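Long-range contacts in peptidylprolyl Isomerase (Naegleria fowleri, PDB 6B4P), which probably catalyses the cis-trans isomerisation of peptide bonds preceding proline, as an isomerase of the FKBP family: residues A[11-16]-A[93-98]; A[29-34]-A[86-91]; A[43-48]-A[57-62]. All blocks are in the same frame, centred on the assembly; numbering follows the deposited sequence.

How the contacts relate
The three contacts join different parts of an FKBP fold: contact 1 links strands 14-15 and 91-96 across strand 23-26, contact 2 joins two loops at the margin of the sheet, and contact 3 is a hairpin with its following helical turn. Contacts 1 and 2, centres about 16 Å apart, touch: Phe94 CZ packs 3.7 Å from Met86 SD. Their second segments follow one another, the turn in 86-91 leading into the strand carrying 93-98. Contact 3 lies on the opposite side of the chain's centre from contact 1, its centre about 18 Å from each of the others. By family resemblance it borders the probable active-site pocket, through Tyr46, Asp57 and the ring of Trp79.

Contact 1: A[11-16]-A[93-98]; sequences TDWIPI and YFEIPS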
ATOM      1  N   THR A  11      -5.495   6.183 -13.911  1.00 52.43           N
ATOM      2  CA  THR A  11      -6.648   5.366 -14.270  1.00 49.27           C
ATOM      3  C   THR A  11      -7.859   5.695 -13.395  1.00 49.14           C
ATOM      4  O   THR A  11      -7.757   6.486 -12.458  1.00 57.22           O
ATOM      5  CB  THR A  11      -6.325   3.852 -14.146  1.00 41.14           C
ATOM      6  OG1 THR A  11      -6.032   3.510 -12.781  1.00 33.43           O
ATOM      7  CG2 THR A  11      -5.131   3.488 -15.022  1.00 44.97           C
ATOM      8  N   ASP A  12      -9.010   5.107 -13.720  1.00 35.20           N
ATOM      9  CA  ASP A  12     -10.101   5.052 -12.760  1.00 35.31           C
ATOM     10  C   ASP A  12      -9.785   4.034 -11.665  1.00 29.22           C
ATOM     11  O   ASP A  12      -8.827   3.261 -11.756  1.00 29.94           O
ATOM     12  CB  ASP A  12     -11.411   4.679 -13.444  1.00 36.53           C
ATOM     13  CG  ASP A  12     -12.049   5.851 -14.161  1.00 44.14           C
ATOM     14  OD1 ASP A  12     -12.308   6.892 -13.508  1.00 38.11           O
ATOM     15  OD2 ASP A  12     -12.291   5.726 -15.379  1.00 48.91           O
ATOM     16  N   TRP A  13     -10.614   4.027 -10.620  1.00 26.02           N
ATOM     17  CA  TRP A  13     -10.409   3.096  -9.514  1.00 23.47           C
ATOM     18  C   TRP A  13     -10.541   1.648  -9.981  1.00 28.35           C
ATOM     19  O   TRP A  13     -11.471   1.298 -10.716  1.00 31.00           O
ATOM     20  CB  TRP A  13     -11.405   3.369  -8.385  1.00 21.83           C
ATOM     21  CG  TRP A  13     -11.155   4.616  -7.610  1.00 23.38           C
ATOM     22  CD1 TRP A  13     -11.940   5.740  -7.582  1.00 22.61           C
ATOM     23  CD2 TRP A  13     -10.062   4.869  -6.725  1.00 19.98           C
ATOM     24  NE1 TRP A  13     -11.395   6.674  -6.732  1.00 21.44           N
ATOM     25  CE2 TRP A  13     -10.237   6.171  -6.202  1.00 18.05           C
ATOM     26  CE3 TRP A  13      -8.938   4.129  -6.334  1.00 17.93           C
ATOM     27  CZ2 TRP A  13      -9.340   6.740  -5.297  1.00 18.29           C
ATOM     28  CZ3 TRP A  13      -8.046   4.698  -5.427  1.00 20.16           C
ATOM     29  CH2 TRP A  13      -8.253   5.997  -4.926  1.00 21.16           C
ATOM     30  N   ILE A  14      -9.594   0.820  -9.563  1.00 24.32           N
ATOM     31  CA  ILE A  14      -9.541  -0.613  -9.841  1.00 25.85           C
ATOM     32  C   ILE A  14      -9.789  -1.340  -8.523  1.00 25.48           C
ATOM     33  O   ILE A  14      -8.990  -1.196  -7.593  1.00 22.84           O
ATOM     34  CB  ILE A  14      -8.181  -1.019 -10.431  1.00 28.24           C
ATOM     35  CG1 ILE A  14      -7.914  -0.268 -11.736  1.00 30.32           C
ATOM     36  CG2 ILE A  14      -8.106  -2.530 -10.639  1.00 32.86           C
ATOM     37  CD1 ILE A  14      -6.471  -0.325 -12.180  1.00 32.04           C
ATOM     38  N   PRO A  15     -10.862  -2.119  -8.392  1.00 26.72           N
ATOM     39  CA  PRO A  15     -11.097  -2.842  -7.136  1.00 26.20           C
ATOM     40  C   PRO A  15     -10.094  -3.969  -6.936  1.00 27.26           C
ATOM     41  O   PRO A  15      -9.719  -4.668  -7.881  1.00 29.72           O
ATOM     42  CB  PRO A  15     -12.524  -3.392  -7.299  1.00 34.33           C
ATOM     43  CG  PRO A  15     -13.105  -2.668  -8.484  1.00 39.61           C
ATOM     44  CD  PRO A  15     -11.943  -2.344  -9.365  1.00 35.54           C
ATOM     45  N   ILE A  16      -9.667  -4.142  -5.688  1.00 24.84           N
ATOM     46  CA  ILE A  16      -8.732  -5.195  -5.298  1.00 25.12           C
ATOM     47  C   ILE A  16      -9.421  -6.257  -4.453  1.00 24.95           C
ATOM     48  O   ILE A  16      -9.288  -7.454  -4.709  1.00 28.96           O
ATOM     49  CB  ILE A  16      -7.519  -4.604  -4.546  1.00 23.44           C
ATOM     50  CG1 ILE A  16      -6.747  -3.649  -5.442  1.00 27.79           C
ATOM     51  CG2 ILE A  16      -6.590  -5.719  -4.067  1.00 26.03           C
ATOM     52  CD1 ILE A  16      -5.771  -2.824  -4.674  1.00 28.38           C
ATOM     53  N   TYR A  93      -1.915   4.229  -6.502  1.00 15.61           N
ATOM     54  CA  TYR A  93      -2.541   5.004  -5.438  1.00 14.26           C
ATOM     55  C   TYR A  93      -3.690   4.186  -4.871  1.00 13.03           C
ATOM     56  O   TYR A  93      -4.584   3.779  -5.615  1.00 17.17           O
ATOM     57  CB  TYR A  93      -3.039   6.331  -6.002  1.00 15.09           C
ATOM     58  CG  TYR A  93      -3.630   7.297  -5.012  1.00 16.44           C
ATOM     59  CD1 TYR A  93      -2.883   7.779  -3.939  1.00 18.60           C
ATOM     60  CD2 TYR A  93      -4.922   7.771  -5.174  1.00 20.97           C
ATOM     61  CE1 TYR A  93      -3.419   8.700  -3.056  1.00 19.36           C
ATOM     62  CE2 TYR A  93      -5.465   8.679  -4.292  1.00 22.35           C
ATOM     63  CZ  TYR A  93      -4.710   9.139  -3.236  1.00 18.63           C
ATOM     64  OH  TYR A  93      -5.255  10.059  -2.368  1.00 21.87           O
ATOM     65  N   PHE A  94      -3.649   3.929  -3.569  1.00 12.76           N
ATOM     66  CA  PHE A  94      -4.584   3.027  -2.912  1.00 13.03           C
ATOM     67  C   PHE A  94      -5.468   3.772  -1.928  1.00 14.46           C
ATOM     68  O   PHE A  94      -4.987   4.589  -1.140  1.00 15.73           O
ATOM     69  CB  PHE A  94      -3.838   1.927  -2.147  1.00 14.74           C
ATOM     70  CG  PHE A  94      -3.081   0.972  -3.017  1.00 13.20           C
ATOM     71  CD1 PHE A  94      -3.616  -0.265  -3.334  1.00 15.45           C
ATOM     72  CD2 PHE A  94      -1.816   1.297  -3.493  1.00 14.09           C
ATOM     73  CE1 PHE A  94      -2.897  -1.168  -4.131  1.00 16.26           C
ATOM     74  CE2 PHE A  94      -1.096   0.387  -4.282  1.00 17.19           C
ATOM     75  CZ  PHE A  94      -1.644  -0.838  -4.597  1.00 14.69           C
ATOM     76  N   GLU A  95      -6.762   3.460  -1.956  1.00 13.36           N
ATOM     77  CA  GLU A  95      -7.671   3.798  -0.872  1.00 12.94           C
ATOM     78  C   GLU A  95      -7.852   2.561  -0.007  1.00 15.59           C
ATOM     79  O   GLU A  95      -8.312   1.522  -0.498  1.00 13.90           O
ATOM     80  CB  GLU A  95      -9.011   4.275  -1.413  1.00 13.02           C
ATOM     81  CG  GLU A  95      -9.953   4.706  -0.310  1.00 13.42           C
ATOM     82  CD  GLU A  95     -11.122   5.525  -0.821  1.00 17.05           C
ATOM     83  OE1 GLU A  95     -10.892   6.573  -1.464  1.00 18.84           O
ATOM     84  OE2 GLU A  95     -12.269   5.091  -0.613  1.00 20.04           O
ATOM     85  N   ILE A  96      -7.515   2.672   1.272  1.00 12.57           N
ATOM     86  CA  ILE A  96      -7.486   1.533   2.176  1.00 12.44           C
ATOM     87  C   ILE A  96      -8.428   1.812   3.340  1.00 12.50           C
ATOM     88  O   ILE A  96      -8.066   2.502   4.293  1.00 14.64           O
ATOM     89  CB  ILE A  96      -6.058   1.253   2.671  1.00 12.75           C
ATOM     90  CG1 ILE A  96      -5.129   1.049   1.470  1.00 12.73           C
ATOM     91  CG2 ILE A  96      -6.037   0.009   3.546  1.00 14.50           C
ATOM     92  CD1 ILE A  96      -3.752   0.473   1.826  1.00 15.62           C
ATOM     93  N   PRO A  97      -9.644   1.258   3.313  1.00 14.68           N
ATOM     94  CA  PRO A  97     -10.562   1.414   4.446  1.00 15.79           C
ATOM     95  C   PRO A  97      -9.952   0.906   5.744  1.00 15.31           C
ATOM     96  O   PRO A  97      -9.027   0.087   5.760  1.00 14.27           O
ATOM     97  CB  PRO A  97     -11.783   0.573   4.035  1.00 18.73           C
ATOM     98  CG  PRO A  97     -11.688   0.476   2.528  1.00 19.57           C
ATOM     99  CD  PRO A  97     -10.222   0.428   2.239  1.00 14.61           C
ATOM    100  N   SER A  98     -10.499   1.416   6.853  1.00 19.20           N
ATOM    101  CA  SER A  98      -9.958   1.090   8.166  1.00 17.33           C
ATOM    102  C   SER A  98      -9.982  -0.411   8.430  1.00 19.16           C
ATOM    103  O   SER A  98      -9.064  -0.938   9.075  1.00 17.62           O
ATOM    104  CB  SER A  98     -10.723   1.848   9.256  1.00 21.17           C
ATOM    105  OG  SER A  98     -12.080   1.449   9.310  1.00 23.91           O
TER
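Trp13 reaches Tyr93 and Glu95 with the far rim of its indole, although the nearest pair of CA atoms, those of Trp13 and Phe94, is 8.8 Å apart. From CB, CG is set anti to the carbonyl carbon (chi1 -72°), and the ring system beyond it carries the six-membered ring toward 93-98. CZ3 lies 3.6 Å from Tyr93 O, and its next neighbour is the backbone N of Glu95. CH2, the next atom round the rim, meets Tyr93 CD2, 3.8 Å away, with CE2 scarcely farther; it also touches Glu95 CB at 4.0 Å. CZ2 comes last, 4.1 Å from Glu95 OE1. The six-membered ring of Trp13 and the ring of Tyr93 meet rim to rim, neither over the other's face, with planes 26° apart, so the pair is not stacked. Indole and Glu95 side chain cross at about a right angle.

A second, purely apolar touch is made by Ile16, whose CD1 comes to the edge of the Phe94 ring, near its plane, 3.4 Å from CE1. That is a tight carbon-carbon approach. No hydrogen bond joins the two segments.

The spacing has a simple cause: strand 23-26 runs between strands 14-15 and 91-96 and pairs antiparallel with both. Trp13 thus reaches across it, making cation-pi contacts with Lys23 and Lys25 on the way, while Phe94 also packs on Lys24 of that strand and on Met86, and Tyr93 on Met118 and Glu120 of strand 117-126.

Contact 2: A[29-34]-A[86-91]; sequences AGSSDE and MKKGEK
Glu34 O is held by two neighbouring residues: the backbone N of Lys88 donates to it at 2.8 Å, and Lys87 CA adds a CA-H...O contact at 3.2 Å. A second backbone bond runs the other way, from Ser31 N to Lys88 O at 2.8 Å, bent to 135° at the hydrogen. Between them these bonds clamp the loop 29-34 onto a type II beta turn, Lys87 to Glu90, closed by Glu90 N donating to Lys87 O. Gly89 occupies the third position of the turn with positive phi (82°), as expected. The CA atoms of Gly30 and Glu90 are only 3.8 Å apart, so close that a CB on Gly30 would collide with Lys88 O. Gly89 and Glu90 also bond by backbone to Leu123 of strand 117-126.

Two lysines lie side by side with acidic partners, pointing the same way. Lys87, fully extended, brings NZ to Asp33 OD1 at 2.9 Å from above the carboxylate plane. Lys88 bends at chi3 (-65°), and its salt bridge to Glu34 is weak, NZ to OE2 3.4 Å; NZ also donates to a water, and Lys88 makes a cation-pi contact with Trp126. Glu34 OE2 accepts from Ser32 OG at 2.7 Å, while that hydroxyl takes the Glu34 N-H in an ST turn. Buried Glu90 has both oxygens engaged: OE1 accepts from Lys87 N and from a water bonded to Gly30 N, and OE2 forms a salt bridge with Lys24 and a hydrogen bond with Ser92.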
ATOM      1  N   ALA A  29       2.655   2.571 -14.960  1.00 21.19           N
ATOM      2  CA  ALA A  29       2.643   1.141 -15.219  1.00 20.87           C
ATOM      3  C   ALA A  29       4.009   0.535 -14.921  1.00 23.07           C
ATOM      4  O   ALA A  29       5.049   1.188 -15.039  1.00 19.41           O
ATOM      5  CB  ALA A  29       2.252   0.860 -16.670  1.00 22.70           C
ATOM      6  N   GLY A  30       4.000  -0.735 -14.539  1.00 18.19           N
ATOM      7  CA  GLY A  30       5.225  -1.412 -14.171  1.00 18.39           C
ATOM      8  C   GLY A  30       6.204  -1.578 -15.323  1.00 17.17           C
ATOM      9  O   GLY A  30       5.882  -1.421 -16.501  1.00 18.50           O
ATOM     10  N   SER A  31       7.441  -1.924 -14.953  1.00 15.09           N
ATOM     11  CA  SER A  31       8.478  -2.194 -15.944  1.00 15.09           C
ATOM     12  C   SER A  31       8.274  -3.528 -16.655  1.00 16.14           C
ATOM     13  O   SER A  31       8.823  -3.735 -17.743  1.00 17.67           O
ATOM     14  CB  SER A  31       9.849  -2.163 -15.279  1.00 16.72           C
ATOM     15  OG  SER A  31       9.910  -3.090 -14.206  1.00 20.61           O
ATOM     16  N   SER A  32       7.495  -4.433 -16.062  1.00 18.65           N
ATOM     17  CA  SER A  32       7.156  -5.708 -16.670  1.00 19.21           C
ATOM     18  C   SER A  32       5.776  -6.113 -16.166  1.00 20.87           C
ATOM     19  O   SER A  32       5.143  -5.387 -15.394  1.00 20.41           O
ATOM     20  CB  SER A  32       8.190  -6.784 -16.328  1.00 20.67           C
ATOM     21  OG  SER A  32       7.971  -7.231 -14.999  1.00 22.40           O
ATOM     22  N   ASP A  33       5.309  -7.277 -16.612  1.00 20.16           N
ATOM     23  CA  ASP A  33       4.050  -7.843 -16.137  1.00 20.85           C
ATOM     24  C   ASP A  33       4.228  -8.778 -14.947  1.00 22.58           C
ATOM     25  O   ASP A  33       3.252  -9.401 -14.510  1.00 24.89           O
ATOM     26  CB  ASP A  33       3.350  -8.586 -17.273  1.00 24.09           C
ATOM     27  CG  ASP A  33       2.889  -7.657 -18.373  1.00 38.38           C
ATOM     28  OD1 ASP A  33       2.492  -6.514 -18.053  1.00 37.23           O
ATOM     29  OD2 ASP A  33       2.922  -8.067 -19.553  1.00 48.09           O
ATOM     30  N   GLU A  34       5.443  -8.891 -14.418  1.00 20.31           N
ATOM     31  CA  GLU A  34       5.699  -9.793 -13.302  1.00 20.78           C
ATOM     32  C   GLU A  34       5.055  -9.266 -12.028  1.00 22.21           C
ATOM     33  O   GLU A  34       5.149  -8.078 -11.716  1.00 20.17           O
ATOM     34  CB  GLU A  34       7.203  -9.945 -13.081  1.00 21.62           C
ATOM     35  CG  GLU A  34       7.973 -10.563 -14.250  1.00 25.34           C
ATOM     36  CD  GLU A  34       9.463 -10.247 -14.201  1.00 35.10           C
ATOM     37  OE1 GLU A  34      10.279 -11.194 -14.163  1.00 43.77           O
ATOM     38  OE2 GLU A  34       9.828  -9.051 -14.205  1.00 34.89           O
ATOM     39  N   MET A  86       0.271  -5.697  -7.639  1.00 15.71           N
ATOM     40  CA  MET A  86       1.134  -4.785  -8.374  1.00 13.99           C
ATOM     41  C   MET A  86       2.137  -5.531  -9.238  1.00 16.87           C
ATOM     42  O   MET A  86       2.602  -6.620  -8.896  1.00 20.41           O
ATOM     43  CB  MET A  86       1.875  -3.864  -7.410  1.00 14.21           C
ATOM     44  CG  MET A  86       0.943  -2.916  -6.655  1.00 14.50           C
ATOM     45  SD  MET A  86       1.832  -1.898  -5.478  1.00 14.80           S
ATOM     46  CE  MET A  86       2.697  -0.754  -6.561  1.00 14.53           C
ATOM     47  N   LYS A  87       2.465  -4.924 -10.370  1.00 16.13           N
ATOM     48  CA  LYS A  87       3.555  -5.394 -11.208  1.00 16.09           C
ATOM     49  C   LYS A  87       4.871  -4.760 -10.770  1.00 17.02           C
ATOM     50  O   LYS A  87       4.901  -3.709 -10.123  1.00 17.03           O
ATOM     51  CB  LYS A  87       3.274  -5.069 -12.672  1.00 20.88           C
ATOM     52  CG  LYS A  87       2.027  -5.756 -13.221  1.00 21.83           C
ATOM     53  CD  LYS A  87       1.728  -5.283 -14.629  1.00 27.59           C
ATOM     54  CE  LYS A  87       0.447  -5.899 -15.182  1.00 33.59           C
ATOM     55  NZ  LYS A  87       0.212  -5.472 -16.594  1.00 37.95           N
ATOM     56  N   LYS A  88       5.972  -5.420 -11.128  1.00 16.04           N
ATOM     57  CA  LYS A  88       7.292  -4.884 -10.818  1.00 16.82           C
ATOM     58  C   LYS A  88       7.417  -3.461 -11.346  1.00 18.04           C
ATOM     59  O   LYS A  88       7.122  -3.194 -12.514  1.00 17.03           O
ATOM     60  CB  LYS A  88       8.372  -5.774 -11.426  1.00 21.11           C
ATOM     61  CG  LYS A  88       9.782  -5.420 -10.988  1.00 23.29           C
ATOM     62  CD  LYS A  88      10.809  -6.413 -11.542  1.00 23.06           C
ATOM     63  CE  LYS A  88      10.574  -7.792 -10.939  1.00 24.85           C
ATOM     64  NZ  LYS A  88      11.634  -8.768 -11.346  1.00 31.30           N
ATOM     65  N   GLY A  89       7.841  -2.540 -10.479  1.00 15.40           N
ATOM     66  CA  GLY A  89       7.999  -1.147 -10.875  1.00 15.67           C
ATOM     67  C   GLY A  89       6.732  -0.310 -10.876  1.00 15.66           C
ATOM     68  O   GLY A  89       6.817   0.916 -11.065  1.00 16.64           O
ATOM     69  N   GLU A  90       5.566  -0.916 -10.668  1.00 13.85           N
ATOM     70  CA  GLU A  90       4.314  -0.169 -10.682  1.00 15.38           C
ATOM     71  C   GLU A  90       4.286   0.860  -9.562  1.00 16.13           C
ATOM     72  O   GLU A  90       4.771   0.614  -8.457  1.00 14.07           O
ATOM     73  CB  GLU A  90       3.146  -1.147 -10.548  1.00 13.33           C
ATOM     74  CG  GLU A  90       1.762  -0.509 -10.470  1.00 14.70           C
ATOM     75  CD  GLU A  90       0.685  -1.566 -10.414  1.00 16.68           C
ATOM     76  OE1 GLU A  90       0.784  -2.548 -11.185  1.00 17.80           O
ATOM     77  OE2 GLU A  90      -0.243  -1.413  -9.587  1.00 17.79           O
ATOM     78  N   LYS A  91       3.746   2.040  -9.860  1.00 15.95           N
ATOM     79  CA  LYS A  91       3.394   3.009  -8.830  1.00 14.58           C
ATOM     80  C   LYS A  91       1.884   3.181  -8.879  1.00 17.13           C
ATOM     81  O   LYS A  91       1.334   3.485  -9.940  1.00 16.54           O
ATOM     82  CB  LYS A  91       4.103   4.350  -9.040  1.00 16.62           C
ATOM     83  CG  LYS A  91       3.839   5.346  -7.905  1.00 22.02           C
ATOM     84  CD  LYS A  91       4.719   6.592  -8.044  1.00 29.44           C
ATOM     85  CE  LYS A  91       4.383   7.622  -6.980  1.00 41.73           C
ATOM     86  NZ  LYS A  91       5.169   8.880  -7.158  1.00 52.71           N
TER
HETATM   87  O   HOH W   1       1.496  -1.832 -13.721  1.00 20.70           O
HETATM   88  O   HOH W   2      11.237 -11.391 -10.810  1.00 32.58           O

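Contact 3: A[43-48]-A[57-62]; sequences SVHYTG and DSSLDR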
ATOM      1  N   SER A  43      10.399  -4.675  -1.739  1.00 15.44           N
ATOM      2  CA  SER A  43      10.878  -3.350  -1.373  1.00 15.69           C
ATOM      3  C   SER A  43       9.937  -2.325  -1.985  1.00 15.58           C
ATOM      4  O   SER A  43       9.702  -2.351  -3.201  1.00 16.26           O
ATOM      5  CB  SER A  43      12.302  -3.116  -1.876  1.00 19.34           C
ATOM      6  OG  SER A  43      13.242  -3.936  -1.202  1.00 22.39           O
ATOM      7  N   VAL A  44       9.399  -1.428  -1.151  1.00 14.96           N
ATOM      8  CA  VAL A  44       8.452  -0.421  -1.616  1.00 13.04           C
ATOM      9  C   VAL A  44       8.862   0.951  -1.113  1.00 14.02           C
ATOM     10  O   VAL A  44       9.454   1.099  -0.038  1.00 16.60           O
ATOM     11  CB  VAL A  44       6.997  -0.719  -1.177  1.00 13.05           C
ATOM     12  CG1 VAL A  44       6.508  -2.074  -1.721  1.00 14.01           C
ATOM     13  CG2 VAL A  44       6.850  -0.657   0.341  1.00 15.09           C
ATOM     14  N   HIS A  45       8.542   1.963  -1.914  1.00 15.61           N
ATOM     15  CA  HIS A  45       8.503   3.336  -1.445  1.00 16.67           C
ATOM     16  C   HIS A  45       7.044   3.734  -1.332  1.00 15.64           C
ATOM     17  O   HIS A  45       6.231   3.380  -2.194  1.00 16.51           O
ATOM     18  CB  HIS A  45       9.254   4.283  -2.384  1.00 17.17           C
ATOM     19  CG  HIS A  45      10.655   4.557  -1.948  1.00 17.74           C
ATOM     20  ND1 HIS A  45      10.972   4.903  -0.652  1.00 19.54           N
ATOM     21  CD2 HIS A  45      11.826   4.539  -2.630  1.00 21.78           C
ATOM     22  CE1 HIS A  45      12.277   5.088  -0.554  1.00 21.07           C
ATOM     23  NE2 HIS A  45      12.818   4.870  -1.740  1.00 26.34           N
ATOM     24  N   TYR A  46       6.704   4.464  -0.270  1.00 12.74           N
ATOM     25  CA  TYR A  46       5.301   4.792  -0.075  1.00 13.02           C
ATOM     26  C   TYR A  46       5.155   6.174   0.539  1.00 13.45           C
ATOM     27  O   TYR A  46       6.061   6.689   1.196  1.00 14.19           O
ATOM     28  CB  TYR A  46       4.602   3.766   0.827  1.00 14.95           C
ATOM     29  CG  TYR A  46       5.109   3.832   2.244  1.00 14.10           C
ATOM     30  CD1 TYR A  46       4.465   4.617   3.201  1.00 15.35           C
ATOM     31  CD2 TYR A  46       6.251   3.139   2.622  1.00 12.48           C
ATOM     32  CE1 TYR A  46       4.960   4.697   4.498  1.00 14.05           C
ATOM     33  CE2 TYR A  46       6.752   3.213   3.911  1.00 14.47           C
ATOM     34  CZ  TYR A  46       6.096   3.989   4.846  1.00 14.57           C
ATOM     35  OH  TYR A  46       6.581   4.084   6.119  1.00 18.08           O
ATOM     36  N   THR A  47       3.973   6.754   0.336  1.00 15.37           N
ATOM     37  CA  THR A  47       3.537   7.960   1.034  1.00 15.04           C
ATOM     38  C   THR A  47       2.122   7.724   1.540  1.00 13.50           C
ATOM     39  O   THR A  47       1.236   7.368   0.759  1.00 16.45           O
ATOM     40  CB  THR A  47       3.590   9.185   0.120  1.00 16.74           C
ATOM     41  OG1 THR A  47       4.938   9.400  -0.335  1.00 18.55           O
ATOM     42  CG2 THR A  47       3.125  10.433   0.868  1.00 17.37           C
ATOM     43  N   GLY A  48       1.917   7.892   2.843  1.00 13.96           N
ATOM     44  CA  GLY A  48       0.616   7.697   3.463  1.00 14.64           C
ATOM     45  C   GLY A  48      -0.005   9.027   3.848  1.00 15.20           C
ATOM     46  O   GLY A  48       0.652   9.881   4.452  1.00 15.92           O
ATOM     47  N   ASP A  57       3.145   9.928   6.831  1.00 20.59           N
ATOM     48  CA  ASP A  57       4.360   9.125   6.780  1.00 19.29           C
ATOM     49  C   ASP A  57       4.791   8.972   5.330  1.00 19.51           C
ATOM     50  O   ASP A  57       3.947   8.909   4.434  1.00 19.47           O
ATOM     51  CB  ASP A  57       4.121   7.748   7.418  1.00 23.67           C
ATOM     52  CG  ASP A  57       5.359   6.879   7.440  1.00 26.15           C
ATOM     53  OD1 ASP A  57       6.484   7.418   7.445  1.00 29.26           O
ATOM     54  OD2 ASP A  57       5.187   5.642   7.461  1.00 27.48           O
ATOM     55  N   SER A  58       6.108   8.920   5.105  1.00 17.10           N
ATOM     56  CA  SER A  58       6.616   8.600   3.775  1.00 16.70           C
ATOM     57  C   SER A  58       8.025   8.046   3.878  1.00 19.30           C
ATOM     58  O   SER A  58       8.880   8.629   4.553  1.00 23.17           O
ATOM     59  CB  SER A  58       6.611   9.831   2.866  1.00 22.93           C
ATOM     60  OG  SER A  58       7.160   9.517   1.595  1.00 23.55           O
ATOM     61  N   SER A  59       8.267   6.935   3.190  1.00 15.58           N
ATOM     62  CA  SER A  59       9.621   6.403   3.109  1.00 15.69           C
ATOM     63  C   SER A  59      10.516   7.288   2.267  1.00 21.62           C
ATOM     64  O   SER A  59      11.739   7.205   2.396  1.00 21.72           O
ATOM     65  CB  SER A  59       9.599   4.995   2.528  1.00 18.39           C
ATOM     66  OG  SER A  59       9.047   5.008   1.228  1.00 16.93           O
ATOM     67  N   LEU A  60       9.933   8.111   1.395  1.00 20.95           N
ATOM     68  CA  LEU A  60      10.746   9.018   0.592  1.00 27.77           C
ATOM     69  C   LEU A  60      11.364  10.116   1.443  1.00 30.35           C
ATOM     70  O   LEU A  60      12.439  10.624   1.106  1.00 34.97           O
ATOM     71  CB  LEU A  60       9.905   9.617  -0.535  1.00 24.97           C
ATOM     72  CG  LEU A  60       9.469   8.629  -1.621  1.00 27.68           C
ATOM     73  CD1 LEU A  60       8.541   9.298  -2.611  1.00 34.30           C
ATOM     74  CD2 LEU A  60      10.676   8.031  -2.336  1.00 30.05           C
ATOM     75  N   ASP A  61      10.709  10.498   2.542  1.00 27.53           N
ATOM     76  CA  ASP A  61      11.317  11.471   3.444  1.00 29.14           C
ATOM     77  C   ASP A  61      12.590  10.921   4.065  1.00 34.08           C
ATOM     78  O   ASP A  61      13.527  11.678   4.338  1.00 34.97           O
ATOM     79  CB  ASP A  61      10.336  11.876   4.543  1.00 34.06           C
ATOM     80  CG  ASP A  61       9.097  12.556   4.003  1.00 40.05           C
ATOM     81  OD1 ASP A  61       9.139  13.069   2.864  1.00 47.48           O
ATOM     82  OD2 ASP A  61       8.083  12.587   4.729  1.00 45.14           O
ATOM     83  N   ARG A  62      12.634   9.610   4.299  1.00 40.35           N
ATOM     84  CA  ARG A  62      13.799   8.941   4.857  1.00 41.25           C
ATOM     85  C   ARG A  62      14.766   8.452   3.790  1.00 34.55           C
ATOM     86  O   ARG A  62      15.933   8.187   4.102  1.00 46.72           O
ATOM     87  CB  ARG A  62      13.355   7.750   5.712  1.00 42.76           C
ATOM     88  CG  ARG A  62      12.233   8.079   6.679  1.00 41.71           C
ATOM     89  CD  ARG A  62      11.916   6.908   7.597  1.00 39.51           C
ATOM     90  NE  ARG A  62      11.226   5.816   6.911  1.00 32.80           N
ATOM     91  CZ  ARG A  62       9.908   5.742   6.764  1.00 31.91           C
ATOM     92  NH1 ARG A  62       9.130   6.703   7.252  1.00 35.28           N
ATOM     93  NH2 ARG A  62       9.366   4.703   6.136  1.00 25.41           N
TER
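The His45 ring carries Leu60 on one face: CD2 sits over its centre, 3.5 Å from the centroid and 10° off the normal, a CH-pi contact. At the edge of the same ring, ND1 shares a hydrogen bond of 2.7 Å with Ser59 OG, a bond in which either atom could be the donor. The Tyr46 ring has Ser59 N above the centre of one face and Asp57 OD2 at its edge. Its hydroxyl is gripped from two directions. Tyr46 OH donates to Asp57 OD2 in a very short bond of 2.5 Å, the ring and carboxylate planes standing 75° apart, and it accepts from Arg62 NH2 at 2.9 Å, lying in the guanidinium plane. Arg62 NH1 closes the triangle by a salt bridge of 2.7 Å to the syn lone pair of Asp57 OD1, and Ser59 CA covers one face of that guanidinium.

These groups belong to a beta hairpin of strands 41-50 and 55-58 and the helical turn that follows it. Thr47 and Ser58 form an antiparallel non-hydrogen-bonded pair and Gly48 and Asp57 a hydrogen-bonded one, with Gly48 N to Asp57 O at 2.8 Å, the return bond from Asp57 N to Gly48 O being weak. A linked tyrosine, aspartate and arginine beside the substrate pocket is familiar in FKBP relatives. Trp79 meets the Tyr46 ring edge-to-face, and a tryptophan probably floors the pocket here as in relatives.

Where the strand gives way to the short, weakly bonded helix at about 59-62, Ser58 is the N-cap, its OG accepting from Leu60 N and also donating to Tyr46 O. That carbonyl takes a second bond, from Ser59 N at 3.0 Å. Ser59 OG, set between its own N and carbonyl carbon (chi1 60°), accepts from Tyr46 N at 2.8 Å besides meeting His45.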